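Local coordinates for probable benzoylformate decarboxylase (Rhodococcus jostii, PDB 7ORX), which belongs to the thiamine diphosphate-dependent enzymes and binds thiamine diphosphate and a sodium ion within an assembly of four chains, at residues 216-221 against 393-398; 246-251 against 344-349; 359-364 against 504-509; 364-369 against 387-392; 511-514 against 519-522. One frame throughout, in Å; residues are numbered along the deposited sequence.

Contact 1. Residues 216-221 against 393-398; sequences ADRANA and SHQGSY
Asn220 and Gln395 mark the closest approach of the two backbones, with the CA of Asn220 6.4 Å from the CA of Gln395. On one side the chain turns from the end of helix 212-216 into helix 220-230. Arg218, with positive phi, is the C-prime residue of a Schellman motif that closes the first helix, and Ala219 is the N-cap of the second. On the other side 393-398 is an irregular loop running into strand 398-399.

Gln395 carries the contact by fitting its side chain between Arg218 and Asn220. Its CG lies 3.7 Å from Asn220 OD1. The bend at chi2 (-77°) then swings the amide over one face of the Arg218 guanidinium, where Gln395 NE2 sits toward the rim, 4.0 Å above the plane. The two flat groups are 33° from parallel, and Arg218 NH1 stays 3.8 Å from Gln395 OE1, a distance of packing and not of bonding. Asn220 turns its amide almost perpendicular to that of Gln395, and its ND2 bonds to Asp215 OD1. The same carboxylate oxygen also receives Gly396 N, so Asp215 ties both sides together. Arg423 NH1 hydrogen-bonds to the carbonyl oxygen of Gln395.

Here two consecutive helices of the central, Rossmann-like domain, joined through a Schellman turn, abut a loop of the C-terminal thiamine diphosphate-binding domain at the protein surface.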
# COMPACT_ATOMS: atom_id res chain seq x y z
N ALA C 216 17.23 26.81 1.23
CA ALA C 216 16.11 26.64 0.25
C ALA C 216 15.28 27.93 0.10
O ALA C 216 14.95 28.24 -1.03
CB ALA C 216 15.23 25.48 0.60
N ASP C 217 14.98 28.65 1.19
CA ASP C 217 14.05 29.81 1.19
C ASP C 217 14.83 31.11 0.97
O ASP C 217 14.22 32.20 1.13
CB ASP C 217 13.19 29.88 2.47
CG ASP C 217 11.83 29.16 2.32
OD1 ASP C 217 11.77 28.11 1.56
OD2 ASP C 217 10.78 29.67 2.96
N ARG C 218 16.14 30.99 0.66
CA ARG C 218 17.02 32.15 0.33
C ARG C 218 17.00 33.13 1.49
O ARG C 218 16.89 34.33 1.23
CB ARG C 218 16.57 32.82 -0.97
CG ARG C 218 16.70 31.91 -2.18
CD ARG C 218 15.91 32.25 -3.43
NE ARG C 218 16.82 32.30 -4.57
CZ ARG C 218 17.36 31.24 -5.19
NH1 ARG C 218 17.10 30.00 -4.83
NH2 ARG C 218 18.18 31.44 -6.20
N ALA C 219 17.07 32.63 2.73
CA ALA C 219 16.99 33.45 3.96
C ALA C 219 18.35 33.54 4.67
O ALA C 219 18.36 33.91 5.86
CB ALA C 219 15.96 32.83 4.85
N ASN C 220 19.47 33.24 4.00
CA ASN C 220 20.83 33.24 4.59
C ASN C 220 21.10 34.60 5.24
O ASN C 220 21.47 34.61 6.44
CB ASN C 220 21.87 32.83 3.55
CG ASN C 220 21.53 31.50 2.91
OD1 ASN C 220 20.50 31.40 2.24
ND2 ASN C 220 22.39 30.49 3.12
N ALA C 221 20.84 35.70 4.53
CA ALA C 221 21.03 37.11 4.98
C ALA C 221 20.21 37.45 6.23
O ALA C 221 20.76 38.19 7.10
CB ALA C 221 20.65 38.06 3.87
N SER C 393 29.98 31.47 1.55
CA SER C 393 29.40 32.78 1.97
C SER C 393 28.19 33.21 1.14
O SER C 393 27.77 34.34 1.32
CB SER C 393 30.48 33.85 1.97
OG SER C 393 30.93 34.12 0.66
N HIS C 394 27.75 32.40 0.19
CA HIS C 394 26.66 32.67 -0.77
C HIS C 394 25.57 31.62 -0.59
O HIS C 394 25.91 30.45 -0.23
CB HIS C 394 27.12 32.68 -2.25
CG HIS C 394 27.92 33.90 -2.60
ND1 HIS C 394 29.27 34.00 -2.28
CD2 HIS C 394 27.59 35.05 -3.25
CE1 HIS C 394 29.73 35.16 -2.70
NE2 HIS C 394 28.72 35.83 -3.29
N GLN C 395 24.31 32.02 -0.83
CA GLN C 395 23.18 31.06 -0.91
C GLN C 395 23.61 29.89 -1.80
O GLN C 395 24.34 30.10 -2.77
CB GLN C 395 21.95 31.80 -1.46
CG GLN C 395 20.67 31.01 -1.44
CD GLN C 395 20.58 29.98 -2.54
OE1 GLN C 395 19.88 28.98 -2.38
NE2 GLN C 395 21.27 30.21 -3.66
N GLY C 396 23.17 28.69 -1.49
CA GLY C 396 23.28 27.57 -2.43
C GLY C 396 24.73 27.16 -2.69
O GLY C 396 24.99 26.74 -3.81
N SER C 397 25.58 27.18 -1.66
CA SER C 397 27.02 26.87 -1.78
C SER C 397 27.37 25.42 -1.41
O SER C 397 28.50 25.02 -1.75
CB SER C 397 27.82 27.81 -0.96
OG SER C 397 27.70 29.12 -1.49
N TYR C 398 26.47 24.66 -0.80
CA TYR C 398 26.70 23.27 -0.32
C TYR C 398 25.43 22.43 -0.51
O TYR C 398 24.36 22.86 -0.10
CB TYR C 398 27.11 23.29 1.15
CG TYR C 398 27.48 21.95 1.74
CD1 TYR C 398 28.75 21.45 1.59
CD2 TYR C 398 26.57 21.16 2.42
CE1 TYR C 398 29.12 20.23 2.10
CE2 TYR C 398 26.92 19.92 2.94
CZ TYR C 398 28.20 19.46 2.78
OH TYR C 398 28.60 18.24 3.26

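Contact 2. Residues 246-251 against 344-349; sequences PTRHPS and GDFEEA
The carbonyl oxygen of Gly344 takes a hydrogen bond from Arg248, with NH2 to Gly344 O at 2.7 Å and an N-H...O angle of 151°. The oxygen lies at the edge of the guanidinium, close to its plane, and the donor is tilted modestly from the plane of the carbonyl. No other hydrogen bond crosses between 246-251 and 344-349.

The face of the same guanidinium is used differently: it lies on the Phe346 ring. Arg248 CZ is 3.8 Å from the ring centroid and 17° off the ring normal, with the two planes at 25°, which meets the definition of a cation-pi stack. The CD and NE of Arg248 lead into it over the outer end of the ring, NE being 3.2 Å from Phe346 CZ. Bends at chi2 and chi3 fold the arginine chain so that one group can offer its edge to a carbonyl and its face to an aromatic ring, a combination that fixes its rotation. Asp345 OD1, 4.7 Å from Arg248 NH2, is not in contact but may add a weak attraction.

Arg366 of helix 358-368 makes a cation-pi contact with the opposite face of Phe346. The ring is therefore sandwiched between two arginines, a pair of cation-pi contacts at the surface. The contact joins the loop ahead of helix 358-368 to the type I turn that precedes strand 252-255 in the central domain.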
# COMPACT_ATOMS: atom_id res chain seq x y z
N PRO C 246 26.81 31.86 6.44
CA PRO C 246 28.22 32.05 6.08
C PRO C 246 29.14 31.34 7.10
O PRO C 246 29.02 31.59 8.26
CB PRO C 246 28.41 33.58 6.08
CG PRO C 246 27.05 34.22 6.24
CD PRO C 246 26.11 33.12 6.72
N THR C 247 30.04 30.47 6.66
CA THR C 247 30.93 29.68 7.58
C THR C 247 32.05 30.51 8.19
O THR C 247 32.74 29.94 9.04
CB THR C 247 31.59 28.47 6.89
OG1 THR C 247 32.55 28.92 5.94
CG2 THR C 247 30.55 27.56 6.27
N ARG C 248 32.24 31.77 7.79
CA ARG C 248 33.31 32.62 8.42
C ARG C 248 32.65 33.83 9.09
O ARG C 248 33.29 34.82 9.38
CB ARG C 248 34.42 33.00 7.43
CG ARG C 248 35.06 31.82 6.72
CD ARG C 248 35.73 30.85 7.68
NE ARG C 248 36.97 31.43 8.26
CZ ARG C 248 37.53 31.00 9.40
NH1 ARG C 248 37.00 29.98 10.06
NH2 ARG C 248 38.61 31.57 9.89
N HIS C 249 31.37 33.78 9.32
CA HIS C 249 30.72 34.79 10.17
C HIS C 249 31.13 34.59 11.62
O HIS C 249 31.27 33.47 12.08
CB HIS C 249 29.21 34.71 10.00
CG HIS C 249 28.52 35.85 10.64
ND1 HIS C 249 28.15 35.80 11.93
CD2 HIS C 249 28.15 37.07 10.17
CE1 HIS C 249 27.56 36.95 12.26
NE2 HIS C 249 27.54 37.74 11.17
N PRO C 250 31.31 35.67 12.41
CA PRO C 250 31.52 35.55 13.85
C PRO C 250 30.68 34.50 14.58
O PRO C 250 31.23 33.74 15.34
CB PRO C 250 31.19 36.97 14.32
CG PRO C 250 31.84 37.79 13.22
CD PRO C 250 31.40 37.07 11.95
N SER C 251 29.37 34.47 14.32
CA SER C 251 28.40 33.58 15.01
C SER C 251 28.61 32.11 14.63
O SER C 251 28.21 31.26 15.40
CB SER C 251 27.00 34.01 14.73
OG SER C 251 26.68 35.22 15.43
N GLY C 344 38.84 32.42 14.77
CA GLY C 344 40.27 32.12 14.60
C GLY C 344 40.58 31.89 13.14
O GLY C 344 39.70 31.53 12.37
N ASP C 345 41.83 32.09 12.78
CA ASP C 345 42.39 31.78 11.44
C ASP C 345 42.17 30.28 11.20
O ASP C 345 42.00 29.54 12.20
CB ASP C 345 43.84 32.25 11.34
CG ASP C 345 44.08 32.93 10.00
OD1 ASP C 345 43.12 32.83 9.12
OD2 ASP C 345 45.21 33.52 9.83
N PHE C 346 42.08 29.85 9.95
CA PHE C 346 41.95 28.41 9.61
C PHE C 346 43.17 27.66 10.18
O PHE C 346 44.33 28.11 9.92
CB PHE C 346 41.92 28.21 8.10
CG PHE C 346 40.66 28.63 7.42
CD1 PHE C 346 39.48 27.91 7.62
CD2 PHE C 346 40.64 29.74 6.59
CE1 PHE C 346 38.31 28.29 6.99
CE2 PHE C 346 39.46 30.12 5.96
CZ PHE C 346 38.30 29.37 6.14
N GLU C 347 42.92 26.58 10.92
CA GLU C 347 43.95 25.61 11.40
C GLU C 347 44.86 25.19 10.22
O GLU C 347 44.40 25.12 9.06
CB GLU C 347 43.30 24.40 12.06
CG GLU C 347 44.29 23.48 12.78
CD GLU C 347 43.69 22.31 13.53
OE1 GLU C 347 42.41 22.15 13.51
OE2 GLU C 347 44.49 21.55 14.15
N GLU C 348 46.13 24.95 10.54
CA GLU C 348 47.20 24.65 9.57
C GLU C 348 47.00 23.23 9.04
O GLU C 348 46.53 22.39 9.85
CB GLU C 348 48.54 24.83 10.25
CG GLU C 348 49.70 24.85 9.29
CD GLU C 348 49.79 26.12 8.46
OE1 GLU C 348 48.73 26.54 7.87
OE2 GLU C 348 50.94 26.71 8.41
N ALA C 349 47.32 22.97 7.77
CA ALA C 349 46.99 21.69 7.10
C ALA C 349 48.24 21.03 6.48
O ALA C 349 48.41 21.15 5.27
CB ALA C 349 45.90 21.90 6.08

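Contact 3. Residues 359-364 against 504-509; sequences AQLFAL and EDFTTA
Leu361 sets one methyl squarely on the Phe506 ring: CD1 stands 3.6 Å from the centroid and 6° off the ring normal, a CH-pi contact over the middle of the face. Every ring carbon is consequently at a similar distance from that methyl. Leu364, one turn further along, meets the same ring by its CB, 3.8 Å from Phe506 CD2, from an oblique direction. The third member is Thr507, whose OG1 touches Leu364 CG at 3.8 Å. This is a van der Waals meeting, and the hydroxyl finds its hydrogen bond within its own helix, at Ala503 O.

Phe506 reaches across because its CG is anti to the backbone N (chi1 175°), carrying the ring out toward Leu361 and Leu364 of helix 358-368. The two helical segments run in roughly the same direction, their axes 10.6 Å apart with a signed crossing angle of -37°. They are neighbouring helices of an alpha/beta domain built on a parallel six-stranded sheet, the C-terminal thiamine diphosphate-binding domain of this family. Both lie against strand 452-457, Leu361 on Leu456 and Phe506 on Ile454.

Further out, Phe510 packs near Phe506 with its ring about 20° from parallel. Along helix 503-515, on a side exposed to solvent, Thr508 OG1 bonds back to Glu504 O, which also accepts Thr508 N from the opposite face of its carbonyl plane.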
# COMPACT_ATOMS: atom_id res chain seq x y z
N ALA C 359 41.76 17.38 5.09
CA ALA C 359 41.85 18.76 5.63
C ALA C 359 42.77 19.59 4.73
O ALA C 359 42.47 20.74 4.50
CB ALA C 359 42.32 18.76 7.07
N GLN C 360 43.84 19.03 4.21
CA GLN C 360 44.77 19.77 3.32
C GLN C 360 44.15 19.91 1.94
O GLN C 360 44.30 20.98 1.32
CB GLN C 360 46.12 19.08 3.19
CG GLN C 360 47.14 19.96 2.49
CD GLN C 360 48.41 19.23 2.16
OE1 GLN C 360 49.45 19.84 1.90
NE2 GLN C 360 48.34 17.90 2.15
N LEU C 361 43.50 18.87 1.44
CA LEU C 361 42.83 18.94 0.13
C LEU C 361 41.80 20.06 0.15
O LEU C 361 41.73 20.80 -0.80
CB LEU C 361 42.18 17.60 -0.21
CG LEU C 361 41.47 17.58 -1.55
CD1 LEU C 361 42.41 17.98 -2.67
CD2 LEU C 361 40.88 16.21 -1.82
N PHE C 362 41.04 20.20 1.23
CA PHE C 362 39.98 21.23 1.32
C PHE C 362 40.62 22.61 1.44
O PHE C 362 40.11 23.57 0.86
CB PHE C 362 38.97 20.89 2.41
CG PHE C 362 38.15 19.64 2.15
CD1 PHE C 362 37.82 19.25 0.87
CD2 PHE C 362 37.74 18.84 3.19
CE1 PHE C 362 37.12 18.07 0.64
CE2 PHE C 362 37.03 17.68 2.96
CZ PHE C 362 36.72 17.30 1.68
N ALA C 363 41.75 22.74 2.10
CA ALA C 363 42.47 24.03 2.20
C ALA C 363 43.00 24.44 0.83
O ALA C 363 42.87 25.61 0.49
CB ALA C 363 43.56 23.94 3.23
N LEU C 364 43.56 23.51 0.05
CA LEU C 364 43.92 23.73 -1.38
C LEU C 364 42.65 24.10 -2.16
O LEU C 364 42.70 25.04 -2.95
CB LEU C 364 44.60 22.49 -1.96
CG LEU C 364 46.12 22.44 -1.84
CD1 LEU C 364 46.67 23.34 -0.73
CD2 LEU C 364 46.57 20.98 -1.64
N GLU C 504 51.20 20.04 -4.78
CA GLU C 504 51.72 20.86 -5.92
C GLU C 504 50.93 20.42 -7.17
O GLU C 504 50.40 21.31 -7.85
CB GLU C 504 53.25 20.75 -6.01
CG GLU C 504 53.95 21.40 -7.22
CD GLU C 504 55.17 20.65 -7.83
OE1 GLU C 504 55.72 19.71 -7.17
OE2 GLU C 504 55.61 20.99 -8.97
N ASP C 505 50.83 19.11 -7.41
CA ASP C 505 50.15 18.53 -8.61
C ASP C 505 48.65 18.81 -8.55
O ASP C 505 48.04 19.00 -9.60
CB ASP C 505 50.18 17.01 -8.72
CG ASP C 505 51.51 16.28 -8.73
OD1 ASP C 505 52.50 16.82 -9.31
OD2 ASP C 505 51.53 15.13 -8.19
N PHE C 506 48.06 18.72 -7.37
CA PHE C 506 46.63 19.03 -7.19
C PHE C 506 46.40 20.50 -7.54
O PHE C 506 45.49 20.76 -8.34
CB PHE C 506 46.11 18.77 -5.78
CG PHE C 506 44.68 19.23 -5.70
CD1 PHE C 506 43.68 18.49 -6.30
CD2 PHE C 506 44.36 20.46 -5.14
CE1 PHE C 506 42.38 18.96 -6.31
CE2 PHE C 506 43.05 20.92 -5.15
CZ PHE C 506 42.05 20.18 -5.74
N THR C 507 47.16 21.43 -6.97
CA THR C 507 46.96 22.89 -7.20
C THR C 507 46.99 23.16 -8.70
O THR C 507 46.18 23.95 -9.17
CB THR C 507 48.00 23.75 -6.46
OG1 THR C 507 47.70 23.67 -5.07
CG2 THR C 507 48.05 25.18 -6.94
N THR C 508 47.86 22.48 -9.45
CA THR C 508 48.03 22.60 -10.92
C THR C 508 46.78 22.07 -11.63
O THR C 508 46.17 22.85 -12.39
CB THR C 508 49.30 21.88 -11.40
OG1 THR C 508 50.43 22.57 -10.86
CG2 THR C 508 49.44 21.81 -12.91
N ALA C 509 46.43 20.79 -11.41
CA ALA C 509 45.29 20.09 -12.06
C ALA C 509 44.00 20.88 -11.81
O ALA C 509 43.21 21.01 -12.75
CB ALA C 509 45.22 18.66 -11.58

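Contact 4. Residues 364-369 against 387-392; sequences LVRAGA and WSQMDL
Arg366, near the end of helix 358-368, grips Gln389 in segment 387-392; helix 383-389 is the crossover helix of a beta-alpha-beta unit linking parallel strands 374-378 and 398-399. The polar part of the contact comes from a single nitrogen. Arg366 NH1 bonds to the backbone oxygen of Gln389 at 2.7 Å, almost exactly in the guanidinium plane, and also to Gln389 OE1 at 3.2 Å, with a nearly straight N-H...O angle of 168°. The two acceptors lie in well-separated directions, so each can use its own hydrogen. The donor is tilted 30° from the carbonyl plane of OE1. An extended arginine chain that bends only at chi3 (63°) brings NH1 to this corner, where the backbone and side chain of one residue clasp it.

Apolar contact is lighter. The aliphatic CD of Arg366 passes Asp391 CB at 4.3 Å, while the carboxylate of Asp391 stays clear of the charged nitrogens. Val365 and Met390 both pack on Tyr375 of strand 374-378. Met390 starts out pointing away from the helix and is bent at chi2 and chi3, which brings its methyl CE back to within 4.1 Å of Val365 CG1.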
# COMPACT_ATOMS: atom_id res chain seq x y z
N LEU C 364 43.56 23.51 0.05
CA LEU C 364 43.92 23.73 -1.38
C LEU C 364 42.65 24.10 -2.16
O LEU C 364 42.70 25.04 -2.95
CB LEU C 364 44.60 22.49 -1.96
CG LEU C 364 46.12 22.44 -1.84
CD1 LEU C 364 46.67 23.34 -0.73
CD2 LEU C 364 46.57 20.98 -1.64
N VAL C 365 41.53 23.41 -1.96
CA VAL C 365 40.31 23.79 -2.70
C VAL C 365 39.88 25.21 -2.29
O VAL C 365 39.51 25.97 -3.16
CB VAL C 365 39.19 22.75 -2.49
CG1 VAL C 365 37.84 23.26 -2.96
CG2 VAL C 365 39.55 21.42 -3.15
N ARG C 366 39.96 25.57 -1.02
CA ARG C 366 39.60 26.93 -0.56
C ARG C 366 40.42 27.96 -1.34
O ARG C 366 39.83 28.90 -1.88
CB ARG C 366 39.80 27.09 0.94
CG ARG C 366 39.45 28.48 1.47
CD ARG C 366 39.76 28.67 2.93
NE ARG C 366 41.18 28.57 3.36
CZ ARG C 366 41.71 27.59 4.08
NH1 ARG C 366 40.99 26.54 4.45
NH2 ARG C 366 42.97 27.63 4.41
N ALA C 367 41.74 27.79 -1.38
CA ALA C 367 42.71 28.73 -1.99
C ALA C 367 42.53 28.82 -3.51
O ALA C 367 42.81 29.88 -4.05
CB ALA C 367 44.09 28.28 -1.63
N GLY C 368 42.14 27.75 -4.19
CA GLY C 368 42.03 27.70 -5.67
C GLY C 368 40.67 28.11 -6.19
O GLY C 368 40.60 28.55 -7.29
N ALA C 369 39.60 27.92 -5.43
CA ALA C 369 38.22 27.89 -5.96
C ALA C 369 37.66 29.29 -5.90
O ALA C 369 37.93 30.01 -4.96
CB ALA C 369 37.34 26.96 -5.16
N TRP C 387 34.26 21.23 7.17
CA TRP C 387 33.62 22.37 7.87
C TRP C 387 34.69 23.23 8.55
O TRP C 387 34.49 24.45 8.72
CB TRP C 387 32.55 21.85 8.82
CG TRP C 387 31.38 21.33 8.06
CD1 TRP C 387 30.96 20.03 7.94
CD2 TRP C 387 30.48 22.11 7.26
NE1 TRP C 387 29.85 19.96 7.14
CE2 TRP C 387 29.54 21.22 6.71
CE3 TRP C 387 30.35 23.48 7.02
CZ2 TRP C 387 28.51 21.65 5.90
CZ3 TRP C 387 29.31 23.91 6.24
CH2 TRP C 387 28.41 23.01 5.69
N SER C 388 35.80 22.62 8.89
CA SER C 388 36.90 23.29 9.63
C SER C 388 37.77 24.06 8.63
O SER C 388 38.63 24.82 9.05
CB SER C 388 37.70 22.29 10.44
OG SER C 388 38.54 21.54 9.58
N GLN C 389 37.49 23.92 7.33
CA GLN C 389 38.45 24.30 6.27
C GLN C 389 37.77 25.05 5.11
O GLN C 389 38.51 25.59 4.33
CB GLN C 389 39.16 23.01 5.87
CG GLN C 389 40.62 23.20 5.49
CD GLN C 389 41.51 23.61 6.65
OE1 GLN C 389 42.31 24.52 6.54
NE2 GLN C 389 41.39 22.92 7.77
N MET C 390 36.44 25.17 5.02
CA MET C 390 35.82 25.81 3.82
C MET C 390 35.26 27.18 4.16
O MET C 390 34.83 27.36 5.32
CB MET C 390 34.72 24.92 3.26
CG MET C 390 35.29 23.65 2.65
SD MET C 390 36.31 24.04 1.24
CE MET C 390 35.08 23.85 -0.04
N ASP C 391 35.30 28.10 3.17
CA ASP C 391 34.77 29.50 3.28
C ASP C 391 33.60 29.67 2.31
O ASP C 391 33.79 30.21 1.23
CB ASP C 391 35.85 30.57 3.04
CG ASP C 391 35.40 32.03 3.20
OD1 ASP C 391 34.21 32.28 3.52
OD2 ASP C 391 36.26 32.92 2.98
N LEU C 392 32.43 29.24 2.74
CA LEU C 392 31.13 29.33 2.01
C LEU C 392 30.42 30.60 2.46
O LEU C 392 30.27 30.77 3.66
CB LEU C 392 30.31 28.11 2.39
CG LEU C 392 30.63 26.80 1.68
CD1 LEU C 392 32.07 26.71 1.29
CD2 LEU C 392 30.27 25.61 2.54

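Contact 5. Residues 511-514 against 519-522; sequences KSAL and PTLI
Ala513 is the residue of helix 503-515 that meets Thr520 and Ile522, within a beta-alpha-beta unit: strand 496-500, this helix and strand 520-525, the two strands lying side by side and parallel. Following the helix from its 511 end, Lys511 points away from the strand, and Ser512 rests on Arg496 of the neighbouring strand. Ala513 then points its CB toward strand 520-525. That methyl lies 3.5 Å from Thr520 OG1 and 3.9 Å from Thr520 CB, a packing contact without any hydrogen bond. Thr520 places OG1 between its backbone N and carbonyl carbon (chi1 42°), which directs the oxygen at the helix and lets CG2 pass 4.2 Å from Ala513 CA. Leu514, next along, faces away from the strand, toward Pro370 and Gln424.

On the strand, residues 520 and 522 share the face turned to the helix, whereas Leu521 between them points to the other side of the sheet, against Leu441 of helix 440-447. The small methyl, which Val452 of strand 452-457 also touches, is consistent with a close approach of helix and sheet, the CA of Ala513 being 5.8 Å from the CA of Thr520. The second strand residue touches the same methyl: Ile522 CD1 lies 4.0 Å from Ala513 CB.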
# COMPACT_ATOMS: atom_id res chain seq x y z
N LYS C 511 43.69 24.29 -10.90
CA LYS C 511 43.77 25.62 -11.57
C LYS C 511 43.34 25.45 -13.03
O LYS C 511 42.60 26.32 -13.56
CB LYS C 511 45.20 26.18 -11.54
CG LYS C 511 45.32 27.69 -11.49
CD LYS C 511 45.44 28.34 -12.84
CE LYS C 511 46.83 28.25 -13.40
NZ LYS C 511 47.67 29.28 -12.76
N SER C 512 43.76 24.33 -13.61
CA SER C 512 43.53 23.93 -15.02
C SER C 512 42.06 23.57 -15.22
O SER C 512 41.45 24.15 -16.14
CB SER C 512 44.40 22.75 -15.33
OG SER C 512 44.36 22.46 -16.72
N ALA C 513 41.54 22.64 -14.42
CA ALA C 513 40.12 22.20 -14.39
C ALA C 513 39.17 23.40 -14.28
O ALA C 513 38.19 23.36 -14.97
CB ALA C 513 39.87 21.24 -13.25
N LEU C 514 39.44 24.41 -13.45
CA LEU C 514 38.53 25.57 -13.29
C LEU C 514 38.50 26.39 -14.59
O LEU C 514 37.47 27.02 -14.84
CB LEU C 514 38.96 26.47 -12.13
CG LEU C 514 38.83 25.86 -10.74
CD1 LEU C 514 39.54 26.70 -9.71
CD2 LEU C 514 37.38 25.71 -10.34
N PRO C 519 33.62 19.15 -18.75
CA PRO C 519 33.78 18.35 -17.54
C PRO C 519 35.23 17.90 -17.45
O PRO C 519 35.83 17.55 -18.46
CB PRO C 519 32.85 17.15 -17.73
CG PRO C 519 32.56 17.14 -19.20
CD PRO C 519 32.58 18.60 -19.62
N THR C 520 35.74 17.94 -16.22
CA THR C 520 37.10 17.51 -15.81
C THR C 520 36.97 16.73 -14.51
O THR C 520 36.15 17.12 -13.66
CB THR C 520 38.01 18.72 -15.60
OG1 THR C 520 37.23 19.70 -14.91
CG2 THR C 520 38.48 19.30 -16.91
N LEU C 521 37.73 15.66 -14.39
CA LEU C 521 37.79 14.81 -13.19
C LEU C 521 39.21 14.82 -12.68
O LEU C 521 40.11 14.51 -13.48
CB LEU C 521 37.38 13.39 -13.56
CG LEU C 521 37.38 12.44 -12.38
CD1 LEU C 521 36.14 11.55 -12.41
CD2 LEU C 521 38.65 11.63 -12.33
N ILE C 522 39.41 15.10 -11.41
CA ILE C 522 40.72 14.93 -10.73
C ILE C 522 40.57 13.79 -9.73
O ILE C 522 39.76 13.92 -8.87
CB ILE C 522 41.10 16.22 -10.01
CG1 ILE C 522 41.31 17.36 -11.01
CG2 ILE C 522 42.31 16.02 -9.15
CD1 ILE C 522 41.13 18.72 -10.38

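Contacts 3, 4 and 5 lie in the alpha/beta domain that carries the C-terminal thiamine diphosphate-binding family: contacts 3 and 4 share Leu364 and helix 358-368, and contacts 3 and 5 share helix 503-515, with centres 10 Å and 12 Å apart respectively. Contact 4 also meets contact 2, about 10 Å away between centres, where Thr247 OG1 probably hydrogen-bonds to Met390 O at 2.8 Å. Contact 1 also touches contact 4, Tyr398 CE2 lying 3.8 Å from Trp387 CZ2. Contacts 1 and 2 thus join the central domain to this domain. In contact 3 the Leu361 side chain is about 10 Å from a bound thiamine diphosphate and about 11 Å from the sodium ion.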